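Local coordinates for aspartate-semialdehyde dehydrogenase (Thermus thermophilus, PDB 2YV3), which probably catalyses the NADPH-dependent reductive dephosphorylation of L-aspartyl-4-phosphate to L-aspartate semialdehyde, a step on the way to lysine, threonine and methionine, at residues R75-A78 and L79-A82; R110-I113 and F114-R117; V268-P271 and E272-R275; A133-P136 and L137-F141. All coordinates share one frame; numbering follows the deposited sequence.

Contact 1 of 4, residues R75-A78 and L79-A82; sequences RAKA and LVWA
The indole of Trp81 takes the aliphatic root of Lys77 over one face: CB of Lys77 lies over the six-membered ring in a CH-pi contact one helical turn back along the chain, modelled too tightly for its exact distance to be relied on. The next methylene follows it, with Lys77 CG 3.6 Å from Trp81 CZ2. Because CG of Lys77 stands anti to its own carbonyl carbon (chi1 -47°) and the chain bends at chi2 and chi4, only this root lies on the ring while the ammonium end leads away. The Trp81 side chain also meets Val88 of the neighbouring strand 87-90.

In the backbone, the carbonyl of Ala78 receives two donors. Ala82 N reaches Ala78 O at 3.3 Å, nearly along the C=O axis, as the regular helical bond. Trp81 N comes to the same Ala78 O at 3.0 Å from well above the carbonyl plane, and its hydrogen may also be shared with Lys77 O, whose position is less certain. The helix is kinked here, its bonding interrupted at the Leu79 and Val80 amides. CD2 of Leu79 packs loosely on Ala78 CB at 4.0 Å, and Trp95 touches both residues.

Ala78 and Ala82, one turn apart, put their small side chains on Ile119 of strand 119-121. Helix 70-83 thus lies against the sheet as the crossover helix of the beta-alpha-beta unit 64-67, 70-83, 87-90, a building block of the Rossmann-type nucleotide-binding domain.

Contact 2 of 4, residues R110-I113 and F114-R117; sequences REKI and FQHR
Gln115 N donates to Lys112 O at 2.8 Å, with 156° at the hydrogen and the donor well above the carbonyl plane. The bond from Ile113 N to Arg110 O, two residues earlier, spans the same three residues, so the chain coils tightly without the regular bonds of a helix.

Phe114 lies alongside Ile113. The CG2 methyl of Ile113 stands over one ring face, 3.9 Å from the centroid, placed there by a first torsion that sets CG2 anti to the backbone N. Arg110, its chain extended from CG to NE, brings its guanidinium to the rim of the same ring, with Arg110 CZ near the ring plane and the two planes 57° apart, though the fit is modelled too close for its detail to be sure. Lys112 and Gln115 run side by side, Lys112 CD 3.6 Å from Gln115 OE1. Pro102 touches both Lys112 and His116, whose ND1 takes a weak hydrogen bond from Gly118 N.

If the cation does meet the rim of the phenyl ring and not its electron-rich face, cation-pi attraction is probably slight; the sound contacts are the backbone bonds and the apolar packing of Ile113 on Phe114.

Contact 3 of 4, residues V268-P271 and E272-R275; sequences VDEP and EAKR
Glu270 and Arg275 face each other as an antiparallel hydrogen-bonded pair, each amide donating to the other's carbonyl: Glu270 N to Arg275 O and Arg275 N to Glu270 O, both modelled very short. Between them the chain reverses through a type I turn from Pro271 to Lys274, closed by Lys274 N on Pro271 O at 2.6 Å. Lys274 then adopts a left-handed conformation (phi 43°), so that it and Arg275 together stand against Glu270. This is the G1 beta bulge that commonly follows a type I turn, here at the end of a single-bridge hairpin projecting from the dimerisation domain.

The Glu270 and Arg275 side chains run alongside each other in the same direction. Arg275 starts with CG anti to its backbone N (chi1 -178°) and turns at chi3, bringing NH1 to 3.7 Å from Glu270 OE2, a long salt bridge with carboxylate and guanidinium planes 61° apart. Ala273 CB lies over one face of that guanidinium, toward its rim, and the Val268 side chain crosses that of Arg275 at about a right angle, Val268 CG1 4.2 Å from Arg275 CG. Replacing Glu270 by an alanine removes the carboxylate, and the Arg275 guanidinium would probably be left without its mate and freer to turn. Asp269 OD2 accepts a hydrogen bond from Ile293 N, tying the hairpin's base to strand 288-295. At the tip, Pro271 packs on Phe198 of the second subunit and Lys274 on its His194.

Contact 4 of 4, residues A133-P136 and L137-F141; sequences ALWP and LHRAF
Leu134 and Leu137 meet on the buried side of helix 125-141, the helix that covers the sheet of the dimerisation domain, while Trp135 and Arg139 pair on its more exposed flank. On the packed side Leu134 CD1 comes to 3.7 Å from Leu137 CD2, the two side chains at about a right angle, and Pro136 CG touches Leu137 CD1 at 3.8 Å. Phe305 of strand 302-310 touches both leucines, and Leu259 of helix 252-259 covers Pro136 and Leu137. Proline lacks an amide hydrogen, so the helix is kinked at Pro136, yet its carbonyl still accepts Ala140 N at 3.2 Å.

The other flank is built of flat and polar groups. Arg139 CD lies over the five-membered ring of Trp135, 3.7 Å from its centroid, and the guanidinium follows across the indole with the planes only 22° apart. Arg139 reaches it from the crowded position of its first torsion (chi1 57°), between the backbone N and the carbonyl carbon. His138 meets the six-membered ring of Trp135 obliquely, and Phe218 adjoins both rings, edge-to-face with the indole. With the indole of Trp135 cut back to an alanine, Arg139 would probably be freer to swing and a gap is likely to open beside His138 and Phe218. In the backbone, Arg139 N donates to Trp135 O at 3.1 Å, with 164° at the hydrogen.

From the N terminus the chain passes contact 1, contact 2, contact 4 and then contact 3. Each is confined to its own continuous stretch, so they follow in series and none nests in or crosses another. Contacts 1 and 2 belong to the nucleotide-binding domain: contact 1 within a crossover helix, contact 2 in the connection between strands 87-90 and 119-121, their centres about 18 Å apart. Contact 4 ends the helix packed on the sheet of the dimerisation domain, with nearest atoms about 7 Å from contact 2. Contact 3 alone folds the chain back on itself in a hairpin, between helices 252-259 and 279-282. It touches the second subunit and lies across the chain's centre from contact 1.

Contact 1 of 4, residues R75-A78 and L79-A82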
# COMPACT_ATOMS: atom_id res chain seq x y z
N ARG A 75 27.78 -4.14 15.79
CA ARG A 75 28.68 -3.00 15.69
C ARG A 75 29.84 -3.33 16.62
O ARG A 75 31.01 -3.06 16.31
CB ARG A 75 27.98 -1.72 16.16
CG ARG A 75 28.39 -0.45 15.43
CD ARG A 75 27.82 -0.40 14.00
NE ARG A 75 26.58 0.39 13.88
CZ ARG A 75 25.38 0.01 14.34
NH1 ARG A 75 25.24 -1.15 14.96
NH2 ARG A 75 24.33 0.81 14.20
N ALA A 76 29.50 -3.96 17.73
CA ALA A 76 30.45 -4.35 18.78
C ALA A 76 31.33 -5.59 18.53
O ALA A 76 32.47 -5.63 19.00
CB ALA A 76 29.69 -4.51 20.10
N LYS A 77 30.82 -6.59 17.80
CA LYS A 77 31.58 -7.83 17.57
C LYS A 77 32.14 -8.13 16.18
O LYS A 77 33.07 -8.92 16.06
CB LYS A 77 30.73 -9.05 17.99
CG LYS A 77 30.06 -8.94 19.34
CD LYS A 77 31.07 -8.76 20.46
CE LYS A 77 30.34 -8.57 21.74
NZ LYS A 77 29.18 -7.68 21.44
N ALA A 78 31.57 -7.54 15.14
CA ALA A 78 32.05 -7.82 13.78
C ALA A 78 33.54 -8.14 13.67
O ALA A 78 33.92 -9.30 13.51
CB ALA A 78 31.71 -6.66 12.87
N LEU A 79 34.38 -7.11 13.77
CA LEU A 79 35.82 -7.29 13.66
C LEU A 79 36.38 -8.41 14.56
O LEU A 79 37.14 -9.26 14.09
CB LEU A 79 36.55 -5.99 13.98
CG LEU A 79 36.31 -4.77 13.10
CD1 LEU A 79 36.64 -5.09 11.64
CD2 LEU A 79 34.88 -4.33 13.26
N VAL A 80 36.00 -8.39 15.83
CA VAL A 80 36.47 -9.39 16.79
C VAL A 80 36.37 -10.82 16.23
O VAL A 80 37.24 -11.68 16.46
CB VAL A 80 35.66 -9.32 18.10
CG1 VAL A 80 36.60 -9.21 19.29
CG2 VAL A 80 34.73 -8.12 18.06
N TRP A 81 35.30 -11.05 15.48
CA TRP A 81 35.06 -12.35 14.91
C TRP A 81 35.86 -12.70 13.64
O TRP A 81 36.56 -13.72 13.60
CB TRP A 81 33.57 -12.50 14.65
CG TRP A 81 32.77 -12.57 15.90
CD1 TRP A 81 33.14 -13.14 17.08
CD2 TRP A 81 31.41 -12.15 16.07
NE1 TRP A 81 32.11 -13.11 17.98
CE2 TRP A 81 31.03 -12.51 17.38
CE3 TRP A 81 30.48 -11.52 15.24
CZ2 TRP A 81 29.75 -12.25 17.89
CZ3 TRP A 81 29.20 -11.26 15.74
CH2 TRP A 81 28.86 -11.63 17.06
N ALA A 82 35.74 -11.86 12.62
CA ALA A 82 36.45 -12.11 11.36
C ALA A 82 37.94 -12.21 11.61
O ALA A 82 38.69 -12.75 10.79
CB ALA A 82 36.17 -11.01 10.37

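Contact 2 of 4, residues R110-I113 and F114-R117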
# COMPACT_ATOMS: atom_id res chain seq x y z
N ARG A 110 27.53 -10.82 -6.67
CA ARG A 110 28.22 -11.95 -6.01
C ARG A 110 29.72 -11.70 -6.05
O ARG A 110 30.46 -12.10 -5.14
CB ARG A 110 27.92 -13.25 -6.75
CG ARG A 110 28.89 -14.40 -6.52
CD ARG A 110 28.61 -15.50 -7.57
NE ARG A 110 29.42 -16.70 -7.39
CZ ARG A 110 30.74 -16.71 -7.27
NH1 ARG A 110 31.42 -15.57 -7.29
NH2 ARG A 110 31.39 -17.86 -7.12
N GLU A 111 30.14 -11.03 -7.12
CA GLU A 111 31.53 -10.67 -7.33
C GLU A 111 32.12 -10.00 -6.09
O GLU A 111 33.29 -10.18 -5.77
CB GLU A 111 31.61 -9.71 -8.52
CG GLU A 111 30.28 -8.99 -8.86
CD GLU A 111 29.40 -9.80 -9.80
OE1 GLU A 111 29.76 -9.89 -11.00
OE2 GLU A 111 28.36 -10.34 -9.36
N LYS A 112 31.31 -9.23 -5.37
CA LYS A 112 31.78 -8.54 -4.17
C LYS A 112 32.11 -9.45 -2.99
O LYS A 112 32.88 -9.06 -2.12
CB LYS A 112 30.76 -7.47 -3.74
CG LYS A 112 30.39 -6.50 -4.86
CD LYS A 112 31.62 -6.00 -5.63
CE LYS A 112 31.25 -5.16 -6.88
NZ LYS A 112 30.39 -5.83 -7.94
N ILE A 113 31.53 -10.65 -2.94
CA ILE A 113 31.79 -11.57 -1.84
C ILE A 113 33.29 -11.77 -1.58
O ILE A 113 33.75 -11.89 -0.44
CB ILE A 113 31.19 -12.99 -2.11
CG1 ILE A 113 29.66 -12.95 -2.02
CG2 ILE A 113 31.76 -14.00 -1.14
CD1 ILE A 113 29.00 -14.32 -2.10
N PHE A 114 34.07 -11.78 -2.65
CA PHE A 114 35.49 -12.02 -2.49
C PHE A 114 36.29 -10.73 -2.40
O PHE A 114 37.53 -10.73 -2.42
CB PHE A 114 35.94 -12.94 -3.62
CG PHE A 114 35.02 -14.11 -3.84
CD1 PHE A 114 34.87 -15.09 -2.85
CD2 PHE A 114 34.23 -14.20 -4.99
CE1 PHE A 114 33.95 -16.13 -3.00
CE2 PHE A 114 33.31 -15.23 -5.14
CZ PHE A 114 33.17 -16.19 -4.14
N GLN A 115 35.57 -9.62 -2.27
CA GLN A 115 36.22 -8.33 -2.12
C GLN A 115 36.16 -7.99 -0.63
O GLN A 115 36.70 -6.98 -0.18
CB GLN A 115 35.53 -7.25 -2.94
CG GLN A 115 36.49 -6.16 -3.30
CD GLN A 115 35.83 -5.00 -3.99
OE1 GLN A 115 35.02 -5.19 -4.90
NE2 GLN A 115 36.19 -3.78 -3.58
N HIS A 116 35.48 -8.85 0.12
CA HIS A 116 35.36 -8.68 1.55
C HIS A 116 36.74 -8.86 2.18
O HIS A 116 37.62 -9.47 1.58
CB HIS A 116 34.43 -9.74 2.14
CG HIS A 116 35.15 -10.96 2.62
ND1 HIS A 116 36.05 -10.93 3.67
CD2 HIS A 116 35.11 -12.25 2.21
CE1 HIS A 116 36.52 -12.14 3.89
NE2 HIS A 116 35.96 -12.96 3.02
N ARG A 117 36.90 -8.33 3.38
CA ARG A 117 38.14 -8.43 4.14
C ARG A 117 37.84 -8.91 5.56
O ARG A 117 38.66 -8.74 6.46
CB ARG A 117 38.85 -7.07 4.20
CG ARG A 117 39.68 -6.71 2.95
CD ARG A 117 40.37 -5.33 3.10
NE ARG A 117 41.16 -5.21 4.33
CZ ARG A 117 42.27 -5.89 4.60
NH1 ARG A 117 42.75 -6.75 3.72
NH2 ARG A 117 42.90 -5.70 5.75

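Contact 3 of 4, residues V268-P271 and E272-R275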
# COMPACT_ATOMS: atom_id res chain seq x y z
N VAL A 268 4.98 -13.80 -12.18
CA VAL A 268 3.58 -14.11 -11.93
C VAL A 268 2.78 -12.96 -12.55
O VAL A 268 2.59 -11.92 -11.91
CB VAL A 268 3.33 -14.21 -10.41
CG1 VAL A 268 1.86 -14.14 -10.09
CG2 VAL A 268 3.92 -15.49 -9.89
N ASP A 269 2.33 -13.15 -13.79
CA ASP A 269 1.62 -12.08 -14.48
C ASP A 269 0.51 -12.51 -15.42
O ASP A 269 0.76 -12.74 -16.60
CB ASP A 269 2.64 -11.24 -15.26
CG ASP A 269 2.23 -9.79 -15.37
OD1 ASP A 269 1.16 -9.50 -15.93
OD2 ASP A 269 2.99 -8.92 -14.89
N GLU A 270 -0.72 -12.59 -14.91
CA GLU A 270 -1.85 -12.96 -15.76
C GLU A 270 -3.14 -12.27 -15.32
O GLU A 270 -3.87 -12.79 -14.48
CB GLU A 270 -2.05 -14.47 -15.74
CG GLU A 270 -2.48 -15.01 -17.07
CD GLU A 270 -1.32 -15.22 -18.03
OE1 GLU A 270 -1.56 -15.16 -19.25
OE2 GLU A 270 -0.18 -15.45 -17.55
N PRO A 271 -3.44 -11.10 -15.89
CA PRO A 271 -4.65 -10.34 -15.56
C PRO A 271 -5.96 -11.11 -15.77
O PRO A 271 -6.74 -11.30 -14.83
CB PRO A 271 -4.55 -9.13 -16.49
CG PRO A 271 -3.08 -8.92 -16.58
CD PRO A 271 -2.55 -10.33 -16.77
N GLU A 272 -6.18 -11.51 -17.01
CA GLU A 272 -7.37 -12.27 -17.40
C GLU A 272 -7.67 -13.37 -16.37
O GLU A 272 -8.84 -13.61 -16.02
CB GLU A 272 -7.14 -12.92 -18.78
CG GLU A 272 -6.67 -11.95 -19.86
CD GLU A 272 -6.31 -12.65 -21.18
OE1 GLU A 272 -7.23 -13.07 -21.92
OE2 GLU A 272 -5.10 -12.77 -21.46
N ALA A 273 -6.63 -14.03 -15.90
CA ALA A 273 -6.79 -15.09 -14.92
C ALA A 273 -6.61 -14.61 -13.47
O ALA A 273 -6.30 -15.42 -12.59
CB ALA A 273 -5.83 -16.22 -15.23
N LYS A 274 -6.82 -13.32 -13.22
CA LYS A 274 -6.67 -12.75 -11.89
C LYS A 274 -5.41 -13.36 -11.32
O LYS A 274 -5.43 -13.94 -10.24
CB LYS A 274 -7.86 -13.13 -10.99
CG LYS A 274 -9.21 -12.61 -11.47
CD LYS A 274 -10.34 -13.06 -10.55
CE LYS A 274 -11.67 -13.20 -11.28
NZ LYS A 274 -12.11 -11.95 -11.95
N ARG A 275 -4.32 -13.24 -12.07
CA ARG A 275 -3.05 -13.83 -11.63
C ARG A 275 -1.89 -12.83 -11.50
O ARG A 275 -1.25 -12.50 -12.50
CB ARG A 275 -2.68 -14.96 -12.58
CG ARG A 275 -1.41 -15.67 -12.22
CD ARG A 275 -1.03 -16.62 -13.33
NE ARG A 275 -2.01 -17.70 -13.45
CZ ARG A 275 -2.11 -18.49 -14.50
NH1 ARG A 275 -1.29 -18.34 -15.55
NH2 ARG A 275 -3.03 -19.45 -14.50

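Contact 4 of 4, residues A133-P136 and L137-F141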
# COMPACT_ATOMS: atom_id res chain seq x y z
N ALA A 133 14.08 -8.14 -8.49
CA ALA A 133 13.30 -7.89 -9.68
C ALA A 133 13.93 -6.73 -10.44
O ALA A 133 14.04 -6.78 -11.67
CB ALA A 133 11.86 -7.56 -9.30
N LEU A 134 14.36 -5.71 -9.72
CA LEU A 134 14.94 -4.53 -10.37
C LEU A 134 16.36 -4.73 -10.88
O LEU A 134 16.89 -3.89 -11.59
CB LEU A 134 14.91 -3.31 -9.44
CG LEU A 134 14.99 -1.98 -10.21
CD1 LEU A 134 13.63 -1.73 -10.88
CD2 LEU A 134 15.37 -0.84 -9.28
N TRP A 135 16.98 -5.84 -10.52
CA TRP A 135 18.32 -6.08 -11.00
C TRP A 135 18.33 -6.26 -12.52
O TRP A 135 19.01 -5.53 -13.25
CB TRP A 135 18.95 -7.32 -10.36
CG TRP A 135 20.26 -7.53 -10.97
CD1 TRP A 135 20.74 -8.68 -11.53
CD2 TRP A 135 21.22 -6.51 -11.25
NE1 TRP A 135 21.94 -8.43 -12.15
CE2 TRP A 135 22.26 -7.11 -11.99
CE3 TRP A 135 21.30 -5.15 -10.94
CZ2 TRP A 135 23.36 -6.39 -12.43
CZ3 TRP A 135 22.39 -4.45 -11.37
CH2 TRP A 135 23.41 -5.07 -12.11
N PRO A 136 17.58 -7.26 -13.03
CA PRO A 136 17.53 -7.51 -14.47
C PRO A 136 16.95 -6.38 -15.35
O PRO A 136 17.30 -6.27 -16.52
CB PRO A 136 16.74 -8.82 -14.57
CG PRO A 136 15.86 -8.78 -13.35
CD PRO A 136 16.77 -8.26 -12.29
N LEU A 137 16.09 -5.54 -14.80
CA LEU A 137 15.52 -4.44 -15.59
C LEU A 137 16.61 -3.41 -15.81
O LEU A 137 16.79 -2.87 -16.90
CB LEU A 137 14.34 -3.80 -14.86
CG LEU A 137 13.05 -4.62 -14.67
CD1 LEU A 137 13.37 -6.11 -14.48
CD2 LEU A 137 12.28 -4.08 -13.45
N HIS A 138 17.34 -3.15 -14.75
CA HIS A 138 18.44 -2.22 -14.79
C HIS A 138 19.43 -2.69 -15.86
O HIS A 138 19.57 -2.05 -16.89
CB HIS A 138 19.12 -2.19 -13.42
CG HIS A 138 20.41 -1.44 -13.40
ND1 HIS A 138 20.51 -0.12 -13.79
CD2 HIS A 138 21.65 -1.82 -13.01
CE1 HIS A 138 21.77 0.27 -13.64
NE2 HIS A 138 22.47 -0.73 -13.17
N ARG A 139 20.08 -3.82 -15.62
CA ARG A 139 21.05 -4.34 -16.58
C ARG A 139 20.60 -4.26 -18.05
O ARG A 139 21.37 -3.88 -18.93
CB ARG A 139 21.42 -5.77 -16.20
CG ARG A 139 20.25 -6.74 -16.10
CD ARG A 139 20.53 -7.92 -15.15
NE ARG A 139 21.58 -8.82 -15.61
CZ ARG A 139 22.87 -8.51 -15.67
NH1 ARG A 139 23.30 -7.31 -15.29
NH2 ARG A 139 23.76 -9.41 -16.10
N ALA A 140 19.34 -4.61 -18.31
CA ALA A 140 18.80 -4.59 -19.67
C ALA A 140 18.36 -3.23 -20.18
O ALA A 140 18.68 -2.85 -21.30
CB ALA A 140 17.62 -5.58 -19.79
N PHE A 141 17.63 -2.49 -19.34
CA PHE A 141 17.08 -1.20 -19.73
C PHE A 141 17.63 0.07 -19.10
O PHE A 141 17.17 1.16 -19.42
CB PHE A 141 15.58 -1.21 -19.48
CG PHE A 141 14.88 -2.42 -20.05
CD1 PHE A 141 14.94 -2.71 -21.41
CD2 PHE A 141 14.10 -3.23 -19.22
CE1 PHE A 141 14.25 -3.78 -21.94
CE2 PHE A 141 13.40 -4.31 -19.74
CZ PHE A 141 13.48 -4.58 -21.11